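Local coordinates for protein translation elongation factor 1A (Methanosarcina mazei, PDB 3WND) that binds cysteinyl-tRNA(Cys) in its GTP-bound form and is probably a translation elongation factor related to SelB and EF-Tu, at residues M52-K57 and N61-D66; S84-L89 and E179-E184; L96-G101 and D358-F363; E102-L107 and K138-G143; T281-E286 and L302-G307. All blocks are in the same frame, centred on the assembly; numbering follows the deposited sequence. Where two conformers were deposited one is given.

Contact 1 of 5, residues M52-K57 and N61-D66; sequences MYNNDK and NMVFVD
Tyr-53 pairs with Phe-64, and Asn-55 with Met-62, in an antiparallel beta hairpin at one side of the mixed sheet of the nucleotide-binding domain; the directions of strands 52-55 and 61-66 are 161° apart, nearly antiparallel. Each pair is closed by two backbone bonds. Tyr-53 N donates to Phe-64 O at 2.8 Å. Near the turn Met-62 N reaches Asn-55 O at 2.9 Å, although the donor stands 46° out of the carbonyl plane. The turn begins with an Asx turn, Lys-57 N bonding to Asn-55 OD1 at 3.0 Å, while Asn-55 ND2 donates to Leu-41 O and Glu-58 OE2.

Apolar contacts link Met-52 with Val-63 and Val-65 on one face. The Met-52 chain bends at chi2 (-36°) and again at chi3, which brings CE tightly against Val-65 CG2 at 3.5 Å and to 3.9 Å from Val-63 CG1. Asn-54 lies alongside Val-63 on this face, with Asn-54 OD1 3.4 Å from Val-63 CG2.

Phe-64 and Tyr-53 share the other face, where helix 34-39 covers the tyrosine. Asp-66 OD2 bonds to Thr-35 OG1, a pairing consistent with the Walker B aspartate and P-loop of related GTPases. Water 1, in the plane of the Tyr-53 ring, stands 2.6 Å from Tyr-53 OH and donates to Asp-66 OD2 at 2.6 Å.

Contact 2 of 5, residues S84-L89 and E179-E184; sequences SDIAVL and EKIEAE
Asp-85 OD2 accepts a hydrogen bond from Asn-185 ND2, one residue beyond the segment 179-184, and also lies 3.7 Å from Ile-181 CG2. The carboxylate is thus tied to helix 167-187 by its polar end while its carbon stem faces the isoleucine: Asp-85 CB is 3.7 Å from Ile-181 CG2 and 3.8 Å from Ile-181 CD1. The two branches of Ile-181 reach differently. CG2, placed opposite the backbone N by a chi1 of -68°, meets only the aspartate side chain, whereas the CG1 arm runs out extended (chi2 160°) and lets CD1 span from Asp-85 to Ile-86. There CD1 lies 3.6 Å from Asp-85 O and 3.8 Å from Ile-86 CD1, the two isoleucines crossing at a slant; a still closer approach to Ile-86 CG1 in the model is doubtful.

With an alanine in place of Ile-181, both branches would go, which would probably open a gap beside Ile-86 and leave the Asp-85 stem without its apolar neighbour.

Helix 167-187 here covers the beginning of a central strand of the nucleotide-binding domain, with Val-177 also on Ile-86. Because Ile-181 offers only its CG2 and CD1 methyls, the direct contact is non-directional and rests on van der Waals contact and burial; directional bonding comes from Asn-185 alongside.

Contact 3 of 5, residues L96-G101 and D358-F363; sequences LDAHTG and DLTQRF
The His-99 ring and the Arg-362 guanidinium stand with their planes 45° apart, in an oblique approach that puts His-99 NE2 3.9 Å from Arg-362 NH2. Over one face of the guanidinium, displaced toward its rim, sits water 3, 3.8 Å above the plane. That water links the segments: it lies 2.8 Å from His-99 NE2 and donates to Thr-360 O at 2.7 Å. Both groups have stronger partners elsewhere, which probably fix their rotation: His-99 ND1 bonds to Glu-30 OE1, and Arg-362 NH2 forms a salt bridge with Glu-102 and donates to Pro-71 O.

Water 2 gives a second bridge, donating to Ala-98 O at 2.7 Å and only weakly to Thr-360 O. Beside it the methyls Ala-98 CB and Thr-360 CG2 meet loosely at 4.3 Å.

Each segment is also braced internally. Asp-97 is the N-cap of helix 98-109, its OD1 receiving Thr-100 N at 2.8 Å. In the loop, the Gln-361 amide holds Phe-363 at both ends of its backbone, with Gln-361 NE2 to Phe-363 O at 2.9 Å in the amide plane.

Such a partly hydrated, polar seam between the nucleotide-binding domain and the C-terminal beta-barrel fits the domain interface of EF-Tu- and SelB-like factors.

Contact 4 of 5, residues E102-L107 and K138-G143; sequences ECIIAL and KVITSG
Ile-104 turns its CG1 arm opposite its own carbonyl carbon (chi1 -70°) and keeps it extended (chi2 172°), which sends CD1 across to Ile-140. On the other side the CG2 branch of Ile-140 does the touching, at 3.9 Å from Ile-104 CD1, while chi2 of 102° swings the ethyl arm away. The two side chains cross at about a right angle, and the closest touch is one methyl against another. A second, looser approach is made by Thr-141 CG2, 4.5 Å from Ile-104 CD1. The Thr-141 hydroxyl is engaged elsewhere: OG1 bonds back to Leu-137 O in the last turn of helix 127-140.

The backbones stay well apart, the CA atoms of Ile-104 and Thr-141 being 7.7 Å from each other. The contact joins the middle of helix 98-109 to the C-terminal end of helix 127-140, two successive helices of the alpha/beta nucleotide-binding domain that link parallel strands 86-91, 115-119 and 150-153. Behind Ile-104, Leu-89 of strand 86-91 packs on the same side chain.

Ile-104 is buried and Ile-140 exposed, so the touch lies at the margin of the apolar core. With only methyls meeting, nothing in its chemistry fixes direction: it rests on dispersion, probably with some shielding from water on the Ile-104 side.

Contact 5 of 5, residues T281-E286 and L302-G307; sequences TDYTLE and LHLFVG
Leu-304 leaves strand 302-306 with CB directed at strand 282-286, and a chi1 of 177° sets CG opposite its own N, carrying the side chain on toward Tyr-283. From CG the CD1 branch does the touching, over one face of the Tyr-283 ring. Leu-304 CD1 is 4.0 Å from Tyr-283 CG, 3.7 Å from CD2 and 3.8 Å from CE2 of the same ring. The methyl is thus shifted toward the CD2-CE2 rim, yet it still makes a CH-pi contact: CD1 lies 4.0 Å from the ring centroid and 21° off the ring normal.

The two strands are not neighbours in the sheet. Their nearest CA atoms, in Tyr-283 and Leu-304, are 10.0 Å apart, and each strand pairs with others, 282-289 with 333-340 and 363-369, 301-306 with 309-320 and 352-355. This is consistent with side chains meeting across the inside of the C-terminal antiparallel beta-barrel.

Leu-304 CD1 also approaches Leu-285 CD1 at 4.4 Å, while Leu-344 packs on both Tyr-283 and Leu-304.

Contacts 1, 2 and 4 belong to the nucleotide-binding domain and contact 5 to the C-terminal barrel; contact 3 bridges the two. Contact 1 reaches contact 2 through Val-65 CG2 and Ser-84 OG, 4.1 Å apart, and contact 2 reaches contact 4 through Leu-89 CD1 and Cys-103 CB at 3.8 Å. Contacts 3 and 4 share helix 98-109 and are joined by the salt bridge of Arg-362 NH2 with Glu-102 OE1 at 2.8 Å. The GDP site, without its nucleotide in this model, lies nearest contact 1: the side chains of Asp-66 and Thr-35 are about 3 Å apart. His-99 of contact 3 is about 7 Å from Arg-34, side chain to side chain. Contact 5 lies farthest from contact 1, about 30 Å between centres.

Contact 1 of 5, residues M52-K57 and N61-D66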
# COMPACT_ATOMS: atom_id res chain seq x y z
N MET A 52 -6.97 -9.53 4.15
CA MET A 52 -6.11 -10.24 3.25
C MET A 52 -6.87 -11.42 2.75
O MET A 52 -7.58 -12.10 3.53
CB MET A 52 -4.89 -10.88 3.88
CG MET A 52 -4.17 -10.13 4.97
SD MET A 52 -4.14 -8.36 4.74
CE MET A 52 -2.57 -8.20 3.99
N TYR A 53 -6.70 -11.69 1.48
CA TYR A 53 -7.23 -12.87 0.83
C TYR A 53 -6.05 -13.54 0.19
O TYR A 53 -5.43 -13.02 -0.74
CB TYR A 53 -8.29 -12.53 -0.25
CG TYR A 53 -9.55 -11.99 0.40
CD1 TYR A 53 -9.69 -10.64 0.67
CD2 TYR A 53 -10.61 -12.85 0.74
CE1 TYR A 53 -10.83 -10.13 1.34
CE2 TYR A 53 -11.77 -12.35 1.36
CZ TYR A 53 -11.87 -11.00 1.65
OH TYR A 53 -12.99 -10.44 2.23
N ASN A 54 -5.67 -14.66 0.80
CA ASN A 54 -4.48 -15.37 0.33
C ASN A 54 -4.75 -16.40 -0.69
O ASN A 54 -5.76 -17.17 -0.65
CB ASN A 54 -3.79 -16.03 1.53
CG ASN A 54 -3.49 -15.03 2.62
OD1 ASN A 54 -2.71 -14.08 2.40
ND2 ASN A 54 -4.07 -15.22 3.80
N ASN A 55 -3.86 -16.45 -1.67
CA ASN A 55 -3.97 -17.47 -2.64
C ASN A 55 -2.61 -17.96 -3.05
O ASN A 55 -1.95 -17.33 -3.88
CB ASN A 55 -4.78 -17.04 -3.83
CG ASN A 55 -5.24 -18.24 -4.64
OD1 ASN A 55 -4.47 -19.18 -4.85
ND2 ASN A 55 -6.48 -18.23 -5.09
N ASP A 56 -2.18 -19.08 -2.47
CA ASP A 56 -0.89 -19.66 -2.85
C ASP A 56 -1.14 -21.01 -3.59
O ASP A 56 -0.25 -21.86 -3.75
CB ASP A 56 0.03 -19.82 -1.61
CG ASP A 56 -0.41 -20.95 -0.72
OD1 ASP A 56 -1.57 -21.44 -0.91
OD2 ASP A 56 0.39 -21.36 0.14
N LYS A 57 -2.37 -21.19 -4.05
CA LYS A 57 -2.83 -22.36 -4.75
C LYS A 57 -2.54 -22.28 -6.24
O LYS A 57 -2.72 -23.26 -6.87
CB LYS A 57 -4.35 -22.56 -4.54
CG LYS A 57 -4.81 -22.73 -3.10
CD LYS A 57 -6.30 -23.09 -3.09
CE LYS A 57 -7.28 -21.97 -3.48
NZ LYS A 57 -8.76 -22.38 -3.42
N ASN A 61 2.62 -16.97 -4.58
CA ASN A 61 2.10 -16.66 -3.29
C ASN A 61 1.47 -15.31 -3.48
O ASN A 61 2.14 -14.30 -3.59
CB ASN A 61 3.25 -16.65 -2.31
CG ASN A 61 3.78 -18.04 -2.02
OD1 ASN A 61 3.10 -19.02 -2.30
ND2 ASN A 61 4.98 -18.13 -1.38
N MET A 62 0.16 -15.29 -3.70
CA MET A 62 -0.56 -14.00 -3.96
C MET A 62 -1.28 -13.63 -2.70
O MET A 62 -1.88 -14.51 -2.00
CB MET A 62 -1.57 -14.15 -5.09
CG MET A 62 -0.94 -14.45 -6.38
SD MET A 62 -1.89 -13.59 -7.62
CE MET A 62 -0.72 -13.74 -8.99
N VAL A 63 -1.21 -12.36 -2.35
CA VAL A 63 -2.01 -11.82 -1.28
C VAL A 63 -2.78 -10.65 -1.89
O VAL A 63 -2.15 -9.74 -2.49
CB VAL A 63 -1.18 -11.37 -0.08
CG1 VAL A 63 -2.06 -10.75 1.02
CG2 VAL A 63 -0.34 -12.58 0.40
N PHE A 64 -4.11 -10.71 -1.75
CA PHE A 64 -4.98 -9.57 -2.19
C PHE A 64 -5.48 -8.86 -0.99
O PHE A 64 -6.09 -9.43 -0.12
CB PHE A 64 -6.17 -10.09 -3.04
CG PHE A 64 -5.74 -10.89 -4.19
CD1 PHE A 64 -5.62 -12.27 -4.09
CD2 PHE A 64 -5.48 -10.26 -5.38
CE1 PHE A 64 -5.17 -12.99 -5.19
CE2 PHE A 64 -5.10 -11.00 -6.50
CZ PHE A 64 -4.95 -12.39 -6.39
N VAL A 65 -5.25 -7.56 -0.93
CA VAL A 65 -5.62 -6.83 0.26
C VAL A 65 -6.79 -5.95 -0.12
O VAL A 65 -6.70 -5.05 -1.01
CB VAL A 65 -4.43 -5.97 0.69
CG1 VAL A 65 -4.83 -5.21 1.93
CG2 VAL A 65 -3.23 -6.87 0.86
N ASP A 66 -7.92 -6.24 0.52
CA ASP A 66 -9.12 -5.44 0.33
C ASP A 66 -9.11 -4.31 1.32
O ASP A 66 -9.10 -4.55 2.58
CB ASP A 66 -10.34 -6.34 0.55
CG ASP A 66 -11.73 -5.56 0.52
OD1 ASP A 66 -11.82 -4.39 0.12
OD2 ASP A 66 -12.74 -6.23 0.88
O HOH W 1 -12.94 -7.95 2.87

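Contact 2 of 5, residues S84-L89 and E179-E184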
# COMPACT_ATOMS: atom_id res chain seq x y z
N SER A 84 1.50 -3.30 -0.82
CA SER A 84 1.30 -3.96 -2.08
C SER A 84 2.21 -3.45 -3.18
O SER A 84 2.76 -2.32 -3.10
CB SER A 84 -0.18 -3.80 -2.50
OG SER A 84 -1.02 -4.39 -1.52
N ASP A 85 2.35 -4.24 -4.25
CA ASP A 85 3.11 -3.76 -5.40
C ASP A 85 2.25 -3.52 -6.62
O ASP A 85 2.75 -2.89 -7.57
CB ASP A 85 4.24 -4.77 -5.77
CG ASP A 85 5.38 -4.74 -4.71
OD1 ASP A 85 5.84 -3.64 -4.29
OD2 ASP A 85 5.77 -5.80 -4.32
N ILE A 86 1.02 -4.05 -6.61
CA ILE A 86 0.12 -3.91 -7.77
C ILE A 86 -1.19 -3.39 -7.22
O ILE A 86 -1.62 -3.88 -6.18
CB ILE A 86 -0.19 -5.31 -8.37
CG1 ILE A 86 1.10 -5.95 -8.93
CG2 ILE A 86 -1.22 -5.16 -9.52
CD1 ILE A 86 0.96 -7.42 -9.37
N ALA A 87 -1.80 -2.41 -7.93
CA ALA A 87 -3.11 -1.86 -7.48
C ALA A 87 -4.14 -2.25 -8.48
O ALA A 87 -3.91 -2.08 -9.67
CB ALA A 87 -3.08 -0.32 -7.32
N VAL A 88 -5.26 -2.78 -8.01
CA VAL A 88 -6.41 -2.99 -8.91
C VAL A 88 -7.50 -2.02 -8.45
O VAL A 88 -7.99 -2.12 -7.30
CB VAL A 88 -6.96 -4.41 -8.77
CG1 VAL A 88 -8.29 -4.54 -9.59
CG2 VAL A 88 -5.88 -5.39 -9.27
N LEU A 89 -7.77 -1.01 -9.30
CA LEU A 89 -8.75 0.06 -8.98
C LEU A 89 -10.07 -0.36 -9.57
O LEU A 89 -10.15 -0.53 -10.81
CB LEU A 89 -8.26 1.41 -9.49
CG LEU A 89 -9.29 2.52 -9.47
CD1 LEU A 89 -9.74 2.79 -7.97
CD2 LEU A 89 -8.68 3.76 -10.13
N GLU A 179 5.37 -10.52 -12.82
CA GLU A 179 6.66 -11.08 -13.26
C GLU A 179 7.63 -9.90 -13.30
O GLU A 179 8.80 -10.03 -12.94
CB GLU A 179 6.49 -11.76 -14.65
CG GLU A 179 7.73 -12.45 -15.25
CD GLU A 179 7.28 -13.56 -16.22
OE1 GLU A 179 6.43 -13.26 -17.06
OE2 GLU A 179 7.75 -14.71 -16.15
N LYS A 180 7.15 -8.73 -13.72
CA LYS A 180 7.98 -7.52 -13.84
C LYS A 180 8.37 -7.07 -12.46
O LYS A 180 9.54 -6.75 -12.20
CB LYS A 180 7.24 -6.40 -14.58
CG LYS A 180 7.00 -6.69 -16.05
CD LYS A 180 5.75 -6.09 -16.72
CE LYS A 180 5.65 -4.55 -16.82
NZ LYS A 180 4.20 -4.04 -16.82
N ILE A 181 7.43 -7.14 -11.52
CA ILE A 181 7.72 -6.74 -10.14
C ILE A 181 8.69 -7.69 -9.45
O ILE A 181 9.52 -7.26 -8.66
CB ILE A 181 6.43 -6.61 -9.32
CG1 ILE A 181 5.63 -5.40 -9.87
CG2 ILE A 181 6.70 -6.57 -7.85
CD1 ILE A 181 4.21 -5.53 -9.48
N GLU A 182 8.64 -8.96 -9.80
CA GLU A 182 9.58 -9.90 -9.21
C GLU A 182 11.05 -9.48 -9.61
O GLU A 182 11.94 -9.56 -8.76
CB GLU A 182 9.30 -11.35 -9.64
CG GLU A 182 8.12 -11.90 -8.80
CD GLU A 182 7.42 -13.06 -9.54
OE1 GLU A 182 7.87 -13.48 -10.68
OE2 GLU A 182 6.40 -13.53 -8.97
N ALA A 183 11.27 -9.00 -10.83
CA ALA A 183 12.60 -8.58 -11.21
C ALA A 183 12.99 -7.30 -10.50
O ALA A 183 14.13 -7.17 -10.01
CB ALA A 183 12.69 -8.35 -12.71
N GLU A 184 12.05 -6.37 -10.41
CA GLU A 184 12.30 -5.11 -9.68
C GLU A 184 12.60 -5.41 -8.25
O GLU A 184 13.56 -4.83 -7.68
CB GLU A 184 11.12 -4.12 -9.79
CG GLU A 184 10.93 -3.74 -11.23
CD GLU A 184 9.75 -2.80 -11.47
OE1 GLU A 184 9.05 -2.46 -10.48
OE2 GLU A 184 9.61 -2.39 -12.68

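Contact 3 of 5, residues L96-G101 and D358-F363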
# COMPACT_ATOMS: atom_id res chain seq x y z
N LEU A 96 -17.55 7.14 -12.08
CA LEU A 96 -16.67 8.28 -11.97
C LEU A 96 -17.12 9.27 -10.95
O LEU A 96 -17.59 10.37 -11.33
CB LEU A 96 -16.65 8.98 -13.33
CG LEU A 96 -16.18 8.02 -14.44
CD1 LEU A 96 -16.26 8.77 -15.78
CD2 LEU A 96 -14.78 7.43 -14.19
N ASP A 97 -16.96 8.90 -9.66
CA ASP A 97 -17.46 9.72 -8.55
C ASP A 97 -16.28 10.29 -7.76
O ASP A 97 -15.11 10.24 -8.18
CB ASP A 97 -18.38 8.89 -7.63
CG ASP A 97 -17.67 7.75 -6.92
OD1 ASP A 97 -16.44 7.66 -7.00
OD2 ASP A 97 -18.36 6.96 -6.22
N ALA A 98 -16.60 10.83 -6.60
CA ALA A 98 -15.60 11.60 -5.83
C ALA A 98 -14.51 10.68 -5.30
O ALA A 98 -13.31 11.04 -5.32
CB ALA A 98 -16.29 12.31 -4.68
N HIS A 99 -14.91 9.45 -4.91
CA HIS A 99 -13.91 8.56 -4.36
C HIS A 99 -13.05 7.89 -5.38
O HIS A 99 -11.87 7.60 -5.14
CB HIS A 99 -14.47 7.59 -3.32
CG HIS A 99 -14.92 8.32 -2.09
ND1 HIS A 99 -16.12 8.17 -1.59
CD2 HIS A 99 -14.26 9.32 -1.30
CE1 HIS A 99 -16.26 8.93 -0.44
NE2 HIS A 99 -15.14 9.70 -0.31
N THR A 100 -13.63 7.63 -6.56
CA THR A 100 -12.77 7.11 -7.65
C THR A 100 -11.74 8.18 -7.97
O THR A 100 -10.55 7.88 -8.15
CB THR A 100 -13.65 6.87 -8.85
OG1 THR A 100 -14.47 5.75 -8.57
CG2 THR A 100 -12.77 6.57 -10.07
N GLY A 101 -12.15 9.44 -7.99
CA GLY A 101 -11.19 10.52 -8.24
C GLY A 101 -10.10 10.59 -7.13
O GLY A 101 -8.93 10.79 -7.42
N ASP A 358 -10.65 16.66 6.47
CA ASP A 358 -11.95 17.35 6.44
C ASP A 358 -12.38 17.75 5.06
O ASP A 358 -13.53 18.24 4.89
CB ASP A 358 -11.85 18.61 7.34
CG ASP A 358 -11.68 18.25 8.77
OD1 ASP A 358 -12.14 17.20 9.30
OD2 ASP A 358 -11.06 19.09 9.36
N LEU A 359 -11.54 17.47 4.07
CA LEU A 359 -11.95 17.82 2.70
C LEU A 359 -12.74 16.70 2.03
O LEU A 359 -12.87 15.60 2.56
CB LEU A 359 -10.71 18.20 1.87
CG LEU A 359 -9.97 19.43 2.41
CD1 LEU A 359 -8.69 19.73 1.63
CD2 LEU A 359 -10.92 20.64 2.41
N THR A 360 -13.26 16.99 0.84
CA THR A 360 -13.88 15.89 0.07
C THR A 360 -12.86 14.98 -0.59
O THR A 360 -12.94 13.74 -0.46
CB THR A 360 -14.79 16.49 -1.07
OG1 THR A 360 -15.70 17.40 -0.48
CG2 THR A 360 -15.57 15.40 -1.80
N GLN A 361 -11.96 15.59 -1.31
CA GLN A 361 -10.79 14.89 -1.89
C GLN A 361 -9.73 15.25 -0.79
O GLN A 361 -9.32 16.37 -0.67
CB GLN A 361 -10.47 15.49 -3.26
CG GLN A 361 -9.44 14.68 -4.09
CD GLN A 361 -8.08 14.61 -3.44
OE1 GLN A 361 -7.74 13.57 -2.79
NE2 GLN A 361 -7.30 15.71 -3.56
N ARG A 362 -9.28 14.22 -0.07
CA ARG A 362 -8.53 14.47 1.16
C ARG A 362 -7.01 14.51 0.97
O ARG A 362 -6.30 14.83 1.89
CB ARG A 362 -8.90 13.42 2.21
CG ARG A 362 -10.35 13.56 2.59
CD ARG A 362 -10.92 12.38 3.38
NE ARG A 362 -11.23 11.28 2.45
CZ ARG A 362 -11.78 10.14 2.83
NH1 ARG A 362 -12.11 9.86 4.13
NH2 ARG A 362 -12.00 9.22 1.89
N PHE A 363 -6.51 14.06 -0.16
CA PHE A 363 -5.04 14.02 -0.36
C PHE A 363 -4.53 15.35 -0.83
O PHE A 363 -5.04 15.93 -1.79
CB PHE A 363 -4.63 12.91 -1.32
CG PHE A 363 -4.82 11.55 -0.72
CD1 PHE A 363 -3.92 11.06 0.27
CD2 PHE A 363 -5.95 10.79 -1.02
CE1 PHE A 363 -4.19 9.78 0.88
CE2 PHE A 363 -6.22 9.55 -0.40
CZ PHE A 363 -5.30 9.02 0.52
O HOH W 2 -12.81 13.27 -3.88
O HOH W 3 -14.76 12.22 0.86

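Contact 4 of 5, residues E102-L107 and K138-G143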
# COMPACT_ATOMS: atom_id res chain seq x y z
N GLU A 102 -10.52 10.49 -5.88
CA GLU A 102 -9.59 10.53 -4.73
C GLU A 102 -8.59 9.38 -4.84
O GLU A 102 -7.36 9.55 -4.59
CB GLU A 102 -10.38 10.44 -3.43
CG GLU A 102 -9.45 10.64 -2.22
CD GLU A 102 -10.27 10.62 -0.95
OE1 GLU A 102 -10.98 9.63 -0.70
OE2 GLU A 102 -10.26 11.66 -0.23
N CYS A 103 -9.08 8.18 -5.18
CA CYS A 103 -8.12 7.02 -5.38
C CYS A 103 -7.10 7.26 -6.49
O CYS A 103 -5.94 6.91 -6.36
CB CYS A 103 -8.91 5.73 -5.75
SG CYS A 103 -9.72 5.03 -4.29
N ILE A 104 -7.59 7.79 -7.66
CA ILE A 104 -6.68 8.15 -8.73
C ILE A 104 -5.65 9.15 -8.27
O ILE A 104 -4.48 8.99 -8.52
CB ILE A 104 -7.48 8.72 -9.93
CG1 ILE A 104 -8.27 7.54 -10.54
CG2 ILE A 104 -6.56 9.40 -10.98
CD1 ILE A 104 -9.26 8.00 -11.63
N ILE A 105 -6.07 10.19 -7.53
CA ILE A 105 -5.15 11.19 -7.04
C ILE A 105 -4.15 10.56 -6.07
O ILE A 105 -2.92 10.84 -6.16
CB ILE A 105 -5.94 12.33 -6.39
CG1 ILE A 105 -6.51 13.22 -7.52
CG2 ILE A 105 -4.99 13.15 -5.52
CD1 ILE A 105 -7.61 14.12 -7.04
N ALA A 106 -4.64 9.69 -5.20
CA ALA A 106 -3.72 9.02 -4.24
C ALA A 106 -2.68 8.18 -4.94
O ALA A 106 -1.49 8.24 -4.59
CB ALA A 106 -4.46 8.16 -3.24
N LEU A 107 -3.13 7.35 -5.92
CA LEU A 107 -2.17 6.50 -6.61
C LEU A 107 -1.13 7.37 -7.28
O LEU A 107 0.08 7.01 -7.31
CB LEU A 107 -2.92 5.68 -7.66
CG LEU A 107 -3.82 4.55 -7.09
CD1 LEU A 107 -4.79 4.02 -8.20
CD2 LEU A 107 -2.94 3.40 -6.51
N LYS A 138 -9.36 6.82 -20.32
CA LYS A 138 -8.14 7.17 -21.04
C LYS A 138 -7.92 8.69 -20.81
O LYS A 138 -6.79 9.09 -20.55
CB LYS A 138 -8.17 6.71 -22.51
CG LYS A 138 -7.68 7.69 -23.58
CD LYS A 138 -8.29 7.54 -25.03
CE LYS A 138 -9.83 7.68 -25.29
NZ LYS A 138 -10.60 8.92 -24.72
N VAL A 139 -8.99 9.51 -20.71
CA VAL A 139 -8.83 10.95 -20.48
C VAL A 139 -8.42 11.42 -19.07
O VAL A 139 -7.52 12.29 -18.85
CB VAL A 139 -10.14 11.73 -20.96
CG1 VAL A 139 -10.40 13.06 -20.21
CG2 VAL A 139 -10.17 11.87 -22.47
N ILE A 140 -9.12 10.91 -18.12
CA ILE A 140 -9.00 11.32 -16.74
C ILE A 140 -7.60 10.90 -16.30
O ILE A 140 -7.05 11.52 -15.36
CB ILE A 140 -10.08 10.50 -15.98
CG1 ILE A 140 -11.48 11.07 -16.41
CG2 ILE A 140 -9.84 10.59 -14.47
CD1 ILE A 140 -12.20 10.21 -17.42
N THR A 141 -7.10 9.79 -16.87
CA THR A 141 -5.84 9.23 -16.35
C THR A 141 -4.63 9.70 -17.18
O THR A 141 -3.47 9.39 -16.88
CB THR A 141 -5.82 7.68 -16.28
OG1 THR A 141 -5.90 7.15 -17.64
CG2 THR A 141 -6.94 7.17 -15.34
N SER A 142 -4.89 10.44 -18.25
CA SER A 142 -3.79 10.97 -19.04
C SER A 142 -2.87 11.88 -18.22
O SER A 142 -3.32 12.68 -17.39
CB SER A 142 -4.38 11.64 -20.31
OG SER A 142 -3.45 12.44 -20.97
N GLY A 143 -1.57 11.62 -18.34
CA GLY A 143 -0.53 12.40 -17.63
C GLY A 143 -0.54 12.06 -16.14
O GLY A 143 -0.11 12.88 -15.28

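Contact 5 of 5, residues T281-E286 and L302-G307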
# COMPACT_ATOMS: atom_id res chain seq x y z
N THR A 281 9.77 13.21 15.80
CA THR A 281 8.32 13.56 16.00
C THR A 281 8.06 14.75 15.08
O THR A 281 6.88 15.06 14.75
CB THR A 281 7.96 14.01 17.44
OG1 THR A 281 8.82 15.09 17.77
CG2 THR A 281 8.10 12.94 18.54
N ASP A 282 9.14 15.42 14.65
CA ASP A 282 9.02 16.49 13.63
C ASP A 282 9.64 16.14 12.26
O ASP A 282 10.46 15.20 12.12
CB ASP A 282 9.67 17.78 14.10
CG ASP A 282 9.06 18.31 15.40
OD1 ASP A 282 7.92 17.84 15.84
OD2 ASP A 282 9.75 19.21 15.96
N TYR A 283 9.23 16.87 11.23
CA TYR A 283 9.61 16.54 9.84
C TYR A 283 9.89 17.78 9.09
O TYR A 283 9.18 18.74 9.25
CB TYR A 283 8.49 15.76 9.10
CG TYR A 283 7.93 14.68 9.99
CD1 TYR A 283 8.57 13.44 10.10
CD2 TYR A 283 6.87 14.97 10.85
CE1 TYR A 283 8.06 12.50 10.98
CE2 TYR A 283 6.30 14.04 11.70
CZ TYR A 283 6.95 12.81 11.80
OH TYR A 283 6.47 11.85 12.67
N THR A 284 10.89 17.75 8.24
CA THR A 284 11.06 18.82 7.26
C THR A 284 10.96 18.18 5.88
O THR A 284 11.84 17.41 5.48
CB THR A 284 12.48 19.44 7.39
OG1 THR A 284 12.69 19.86 8.75
CG2 THR A 284 12.67 20.61 6.43
N LEU A 285 9.85 18.43 5.17
CA LEU A 285 9.58 17.77 3.85
C LEU A 285 9.64 18.70 2.64
O LEU A 285 9.01 19.80 2.66
CB LEU A 285 8.18 17.13 3.87
CG LEU A 285 7.94 16.15 5.03
CD1 LEU A 285 6.52 15.56 4.97
CD2 LEU A 285 8.95 14.98 5.04
N GLU A 286 10.26 18.21 1.54
CA GLU A 286 10.20 18.87 0.24
C GLU A 286 8.93 18.25 -0.39
O GLU A 286 8.87 17.05 -0.62
CB GLU A 286 11.41 18.51 -0.63
CG GLU A 286 12.77 19.00 -0.09
CD GLU A 286 13.38 20.08 -0.97
OE1 GLU A 286 12.67 20.61 -1.86
OE2 GLU A 286 14.59 20.39 -0.80
N LEU A 302 -2.77 18.83 9.35
CA LEU A 302 -2.75 17.86 8.21
C LEU A 302 -2.66 16.47 8.83
O LEU A 302 -2.51 16.35 10.07
CB LEU A 302 -1.62 18.13 7.21
CG LEU A 302 -1.72 19.42 6.38
CD1 LEU A 302 -0.39 19.70 5.70
CD2 LEU A 302 -2.89 19.44 5.38
N HIS A 303 -2.82 15.43 8.01
CA HIS A 303 -2.57 14.10 8.47
C HIS A 303 -1.43 13.57 7.67
O HIS A 303 -1.37 13.76 6.44
CB HIS A 303 -3.80 13.20 8.26
CG HIS A 303 -4.01 12.25 9.36
ND1 HIS A 303 -4.43 12.63 10.63
CD2 HIS A 303 -3.91 10.83 9.37
CE1 HIS A 303 -4.48 11.52 11.40
NE2 HIS A 303 -4.23 10.42 10.61
N LEU A 304 -0.46 12.95 8.35
CA LEU A 304 0.75 12.49 7.67
C LEU A 304 0.77 10.96 7.61
O LEU A 304 0.49 10.25 8.62
CB LEU A 304 1.99 13.01 8.45
CG LEU A 304 3.40 12.60 7.98
CD1 LEU A 304 4.40 13.66 8.39
CD2 LEU A 304 3.79 11.23 8.60
N PHE A 305 1.08 10.45 6.44
CA PHE A 305 1.30 8.99 6.26
C PHE A 305 2.71 8.75 5.76
O PHE A 305 3.18 9.37 4.82
CB PHE A 305 0.38 8.53 5.11
CG PHE A 305 -1.08 8.68 5.42
CD1 PHE A 305 -1.81 7.63 5.94
CD2 PHE A 305 -1.69 9.93 5.29
CE1 PHE A 305 -3.16 7.83 6.31
CE2 PHE A 305 -3.05 10.11 5.61
CZ PHE A 305 -3.77 9.10 6.13
N VAL A 306 3.43 7.83 6.43
CA VAL A 306 4.74 7.42 5.95
C VAL A 306 4.84 5.96 6.31
O VAL A 306 4.50 5.56 7.43
CB VAL A 306 5.91 8.28 6.48
CG1 VAL A 306 6.06 8.13 7.99
CG2 VAL A 306 7.24 7.96 5.74
N GLY A 307 5.27 5.13 5.35
CA GLY A 307 5.24 3.69 5.58
C GLY A 307 3.80 3.27 5.94
O GLY A 307 2.84 3.63 5.21